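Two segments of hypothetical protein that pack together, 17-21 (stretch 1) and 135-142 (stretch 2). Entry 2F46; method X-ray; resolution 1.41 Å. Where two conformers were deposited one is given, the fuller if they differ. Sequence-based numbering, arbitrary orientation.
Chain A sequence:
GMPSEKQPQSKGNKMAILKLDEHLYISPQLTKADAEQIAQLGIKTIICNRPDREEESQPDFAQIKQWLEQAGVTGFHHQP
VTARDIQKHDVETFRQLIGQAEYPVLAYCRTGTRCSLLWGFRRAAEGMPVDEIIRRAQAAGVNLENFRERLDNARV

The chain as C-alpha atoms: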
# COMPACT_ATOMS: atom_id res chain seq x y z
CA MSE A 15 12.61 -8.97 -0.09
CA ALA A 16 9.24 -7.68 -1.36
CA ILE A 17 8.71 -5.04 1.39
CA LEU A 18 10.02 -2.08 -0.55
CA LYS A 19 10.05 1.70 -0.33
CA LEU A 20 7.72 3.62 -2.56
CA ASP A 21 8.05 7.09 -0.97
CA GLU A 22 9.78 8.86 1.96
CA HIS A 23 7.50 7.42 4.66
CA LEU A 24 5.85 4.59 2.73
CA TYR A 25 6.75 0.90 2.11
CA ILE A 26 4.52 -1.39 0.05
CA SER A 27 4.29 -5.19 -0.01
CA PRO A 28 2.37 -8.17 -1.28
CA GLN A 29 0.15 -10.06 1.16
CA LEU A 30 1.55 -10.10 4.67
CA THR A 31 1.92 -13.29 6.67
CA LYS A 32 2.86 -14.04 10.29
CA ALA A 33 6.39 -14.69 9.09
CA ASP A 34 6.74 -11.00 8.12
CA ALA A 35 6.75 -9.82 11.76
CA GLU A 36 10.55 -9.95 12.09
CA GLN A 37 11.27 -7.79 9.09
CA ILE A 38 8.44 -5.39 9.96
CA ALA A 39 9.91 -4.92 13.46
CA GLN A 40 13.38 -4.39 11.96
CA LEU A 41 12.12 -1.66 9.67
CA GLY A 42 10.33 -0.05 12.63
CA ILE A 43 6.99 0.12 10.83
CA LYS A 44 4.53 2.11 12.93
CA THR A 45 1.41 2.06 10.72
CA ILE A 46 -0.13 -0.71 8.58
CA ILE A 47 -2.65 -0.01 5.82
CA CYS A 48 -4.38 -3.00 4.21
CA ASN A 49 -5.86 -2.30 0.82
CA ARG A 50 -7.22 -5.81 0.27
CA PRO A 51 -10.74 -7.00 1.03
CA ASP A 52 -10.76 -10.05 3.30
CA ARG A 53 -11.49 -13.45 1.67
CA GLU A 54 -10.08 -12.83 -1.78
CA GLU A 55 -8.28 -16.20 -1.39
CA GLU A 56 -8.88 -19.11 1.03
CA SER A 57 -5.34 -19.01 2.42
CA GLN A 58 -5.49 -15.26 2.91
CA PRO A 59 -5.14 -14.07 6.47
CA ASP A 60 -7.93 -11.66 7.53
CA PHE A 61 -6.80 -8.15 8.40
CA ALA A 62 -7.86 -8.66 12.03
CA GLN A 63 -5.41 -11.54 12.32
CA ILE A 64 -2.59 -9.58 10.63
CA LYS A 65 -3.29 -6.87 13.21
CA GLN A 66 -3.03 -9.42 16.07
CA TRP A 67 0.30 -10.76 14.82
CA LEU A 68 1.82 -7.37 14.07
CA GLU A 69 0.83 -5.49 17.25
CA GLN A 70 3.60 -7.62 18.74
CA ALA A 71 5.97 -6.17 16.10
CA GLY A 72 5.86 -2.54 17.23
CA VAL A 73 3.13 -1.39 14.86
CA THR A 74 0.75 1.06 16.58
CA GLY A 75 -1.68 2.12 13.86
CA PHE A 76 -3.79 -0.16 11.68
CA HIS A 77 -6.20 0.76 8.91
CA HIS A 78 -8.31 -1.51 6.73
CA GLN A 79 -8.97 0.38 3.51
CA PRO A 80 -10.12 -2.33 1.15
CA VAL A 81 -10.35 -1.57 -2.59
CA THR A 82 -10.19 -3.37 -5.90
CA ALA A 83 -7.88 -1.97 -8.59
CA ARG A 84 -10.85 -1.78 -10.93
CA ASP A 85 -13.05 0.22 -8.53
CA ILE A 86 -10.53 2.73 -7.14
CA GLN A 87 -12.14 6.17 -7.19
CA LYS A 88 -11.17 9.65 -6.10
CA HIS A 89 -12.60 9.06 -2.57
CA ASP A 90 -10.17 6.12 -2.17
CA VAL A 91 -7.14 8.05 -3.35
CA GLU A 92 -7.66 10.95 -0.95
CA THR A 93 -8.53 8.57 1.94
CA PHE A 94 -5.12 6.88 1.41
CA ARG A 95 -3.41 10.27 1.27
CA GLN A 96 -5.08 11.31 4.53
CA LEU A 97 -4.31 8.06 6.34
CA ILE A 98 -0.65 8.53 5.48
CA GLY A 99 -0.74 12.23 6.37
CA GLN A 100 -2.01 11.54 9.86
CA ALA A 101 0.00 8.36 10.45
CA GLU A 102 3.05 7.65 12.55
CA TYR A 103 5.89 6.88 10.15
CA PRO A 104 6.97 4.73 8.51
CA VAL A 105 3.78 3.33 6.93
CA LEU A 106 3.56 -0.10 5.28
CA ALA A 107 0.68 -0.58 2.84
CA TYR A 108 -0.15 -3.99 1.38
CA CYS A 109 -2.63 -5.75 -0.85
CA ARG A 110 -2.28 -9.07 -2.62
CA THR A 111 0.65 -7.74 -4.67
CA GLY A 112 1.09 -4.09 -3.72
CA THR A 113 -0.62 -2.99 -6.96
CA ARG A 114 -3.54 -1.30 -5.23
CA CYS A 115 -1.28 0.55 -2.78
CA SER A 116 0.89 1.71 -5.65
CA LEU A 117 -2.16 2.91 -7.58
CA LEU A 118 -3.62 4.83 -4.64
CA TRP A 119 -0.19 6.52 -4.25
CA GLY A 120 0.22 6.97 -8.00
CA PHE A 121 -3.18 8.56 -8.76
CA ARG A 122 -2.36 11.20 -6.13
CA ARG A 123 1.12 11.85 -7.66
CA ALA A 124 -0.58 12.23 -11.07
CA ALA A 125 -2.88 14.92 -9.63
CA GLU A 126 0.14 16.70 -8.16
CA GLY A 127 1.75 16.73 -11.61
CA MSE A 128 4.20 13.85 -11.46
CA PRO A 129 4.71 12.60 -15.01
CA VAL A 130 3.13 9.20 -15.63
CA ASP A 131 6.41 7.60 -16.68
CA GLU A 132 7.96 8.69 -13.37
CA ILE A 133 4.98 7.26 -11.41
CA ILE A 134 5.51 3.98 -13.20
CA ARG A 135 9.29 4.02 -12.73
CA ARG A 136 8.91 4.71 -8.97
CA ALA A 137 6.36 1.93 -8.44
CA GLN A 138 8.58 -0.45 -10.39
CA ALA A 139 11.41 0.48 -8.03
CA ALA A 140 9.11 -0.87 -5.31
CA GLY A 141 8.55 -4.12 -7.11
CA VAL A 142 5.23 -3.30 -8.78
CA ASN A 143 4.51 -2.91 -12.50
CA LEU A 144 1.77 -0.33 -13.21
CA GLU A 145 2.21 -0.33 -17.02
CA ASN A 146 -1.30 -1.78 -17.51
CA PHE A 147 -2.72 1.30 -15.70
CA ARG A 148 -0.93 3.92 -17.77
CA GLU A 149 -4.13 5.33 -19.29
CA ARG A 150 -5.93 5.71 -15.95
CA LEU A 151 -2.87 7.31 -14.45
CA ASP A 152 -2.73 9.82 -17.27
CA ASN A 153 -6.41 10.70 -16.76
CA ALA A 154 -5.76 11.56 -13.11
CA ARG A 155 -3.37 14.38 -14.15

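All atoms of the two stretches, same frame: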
# COMPACT_ATOMS: atom_id res chain seq x y z
N ILE A 17 9.08 -6.24 0.65
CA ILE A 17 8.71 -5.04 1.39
C ILE A 17 9.64 -3.95 0.97
O ILE A 17 10.83 -3.95 1.37
CB ILE A 17 8.70 -5.23 2.93
CG1 ILE A 17 7.71 -6.33 3.32
CG2 ILE A 17 8.38 -3.93 3.63
CD1 ILE A 17 7.72 -6.76 4.76
N LEU A 18 9.16 -3.04 0.13
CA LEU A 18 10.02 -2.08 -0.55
C LEU A 18 9.48 -0.66 -0.44
O LEU A 18 8.28 -0.42 -0.47
CB LEU A 18 10.23 -2.48 -2.02
CG LEU A 18 10.92 -3.83 -2.23
CD1 LEU A 18 10.82 -4.30 -3.71
CD2 LEU A 18 12.38 -3.73 -1.80
N LYS A 19 10.39 0.30 -0.42
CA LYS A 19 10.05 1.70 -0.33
C LYS A 19 9.49 2.29 -1.60
O LYS A 19 10.06 2.18 -2.69
CB LYS A 19 11.27 2.51 0.11
CG LYS A 19 10.93 3.87 0.63
CD LYS A 19 12.04 4.41 1.52
CE LYS A 19 11.50 4.82 2.89
NZ LYS A 19 12.58 4.87 3.93
N LEU A 20 8.35 2.94 -1.49
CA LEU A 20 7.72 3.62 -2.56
C LEU A 20 7.85 5.15 -2.44
O LEU A 20 7.86 5.89 -3.43
CB LEU A 20 6.25 3.21 -2.62
CG LEU A 20 5.46 3.82 -3.74
CD1 LEU A 20 6.06 3.55 -5.13
CD2 LEU A 20 4.03 3.30 -3.68
N ASP A 21 7.89 5.67 -1.20
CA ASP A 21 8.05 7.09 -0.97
C ASP A 21 8.72 7.26 0.39
O ASP A 21 8.99 6.29 1.08
CB ASP A 21 6.69 7.79 -0.99
CG ASP A 21 6.77 9.22 -1.44
OD1 ASP A 21 7.88 9.82 -1.34
OD2 ASP A 21 5.73 9.75 -1.88
N ARG A 135 7.92 4.36 -13.08
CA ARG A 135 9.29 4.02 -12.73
C ARG A 135 9.42 3.86 -11.21
O ARG A 135 10.00 2.92 -10.75
CB ARG A 135 10.25 5.10 -13.23
CG ARG A 135 11.70 4.85 -12.80
CD ARG A 135 12.61 6.08 -13.03
NE ARG A 135 12.52 7.09 -11.96
CZ ARG A 135 13.00 6.96 -10.72
NH1 ARG A 135 13.63 5.85 -10.34
NH2 ARG A 135 12.87 7.96 -9.85
N ARG A 136 8.83 4.77 -10.45
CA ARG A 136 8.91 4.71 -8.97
C ARG A 136 8.21 3.47 -8.39
O ARG A 136 8.74 2.80 -7.53
CB ARG A 136 8.40 5.99 -8.35
CG ARG A 136 9.45 7.10 -8.47
CD ARG A 136 8.90 8.31 -7.92
NE ARG A 136 9.87 9.42 -7.92
CZ ARG A 136 10.69 9.70 -6.91
NH1 ARG A 136 10.75 8.93 -5.83
NH2 ARG A 136 11.50 10.73 -7.05
N ALA A 137 7.04 3.13 -8.93
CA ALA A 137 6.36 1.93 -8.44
C ALA A 137 7.15 0.68 -8.78
O ALA A 137 7.22 -0.28 -8.06
CB ALA A 137 4.93 1.85 -9.02
N GLN A 138 7.77 0.70 -9.97
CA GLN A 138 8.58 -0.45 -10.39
C GLN A 138 9.79 -0.65 -9.48
O GLN A 138 10.17 -1.76 -9.19
CB GLN A 138 8.99 -0.32 -11.88
CG GLN A 138 9.70 -1.53 -12.46
CD GLN A 138 8.85 -2.77 -12.40
OE1 GLN A 138 8.99 -3.60 -11.50
NE2 GLN A 138 7.93 -2.88 -13.35
N ALA A 139 10.31 0.49 -9.00
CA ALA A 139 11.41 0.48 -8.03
C ALA A 139 10.97 -0.10 -6.68
O ALA A 139 11.81 -0.57 -5.90
CB ALA A 139 12.02 1.88 -7.89
N ALA A 140 9.65 -0.14 -6.44
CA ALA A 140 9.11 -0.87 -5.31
C ALA A 140 8.50 -2.22 -5.64
O ALA A 140 7.78 -2.82 -4.79
CB ALA A 140 8.11 -0.04 -4.60
N GLY A 141 8.88 -2.78 -6.80
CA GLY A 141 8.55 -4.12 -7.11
C GLY A 141 7.20 -4.31 -7.80
O GLY A 141 6.78 -5.45 -7.96
N VAL A 142 6.59 -3.22 -8.24
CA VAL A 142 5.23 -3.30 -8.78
C VAL A 142 5.18 -2.66 -10.16
O VAL A 142 5.53 -1.49 -10.35
CB VAL A 142 4.23 -2.60 -7.82
CG1 VAL A 142 2.85 -2.50 -8.44
CG2 VAL A 142 4.09 -3.36 -6.54
O HOH W 1 10.26 3.78 -5.50
O HOH W 2 12.21 0.65 -3.33
O HOH W 3 9.67 6.39 -5.11

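The strand of L18 to D21 runs nearly antiparallel to the C-terminal turn of a helix that begins earlier in the chain, the two axes making an angle of 156° and approaching to 7.7 Å. The nearest CA pair across the contact is L18 and A140, 5.0 Å apart (CA to CA). Here the chain is winding out of the helix: A140 N donates to A137 O at 2.9 Å and only weakly to R136 O at 3.3 Å, while G141 N reaches Q138 O at 2.9 Å and V142 N returns to A137 O at 3.0 Å. G141 sits at phi 89°, psi 11°, a conformation that would jam a CB against the preceding carbonyl; an ideal CB would also stand 3.1 Å from L18 CD1.

No direct hydrogen bond joins the stretches, so contact rests on apolar packing and water. A140 is the hub. Its methyl points toward the strand, with CB 3.5 Å from K19 O, 4.1 Å from L18 CB and 4.2 Å from L20 CD1. L18, at chi1 m and chi2 t, lays CD1 3.5 Å from A140 O. L20 starts sideways, but its t, p rotamer brings CD1 to 3.7 Å from both R136 O and A137 CA, against the helix backbone itself. K19, between the two leucines, points away and contributes its carbonyl instead.

That carbonyl accepts from two waters: one also donates to R136 O, the other to A139 O, bridging backbone acceptors that cannot bond each other. A third water donates to L20 O (2.5 Å from the water O) and accepts from R136 NH1 (2.9 Å), linking the arginine to the strand. The pattern here is an alanine between two leucines, with water joining the polar backbone around it.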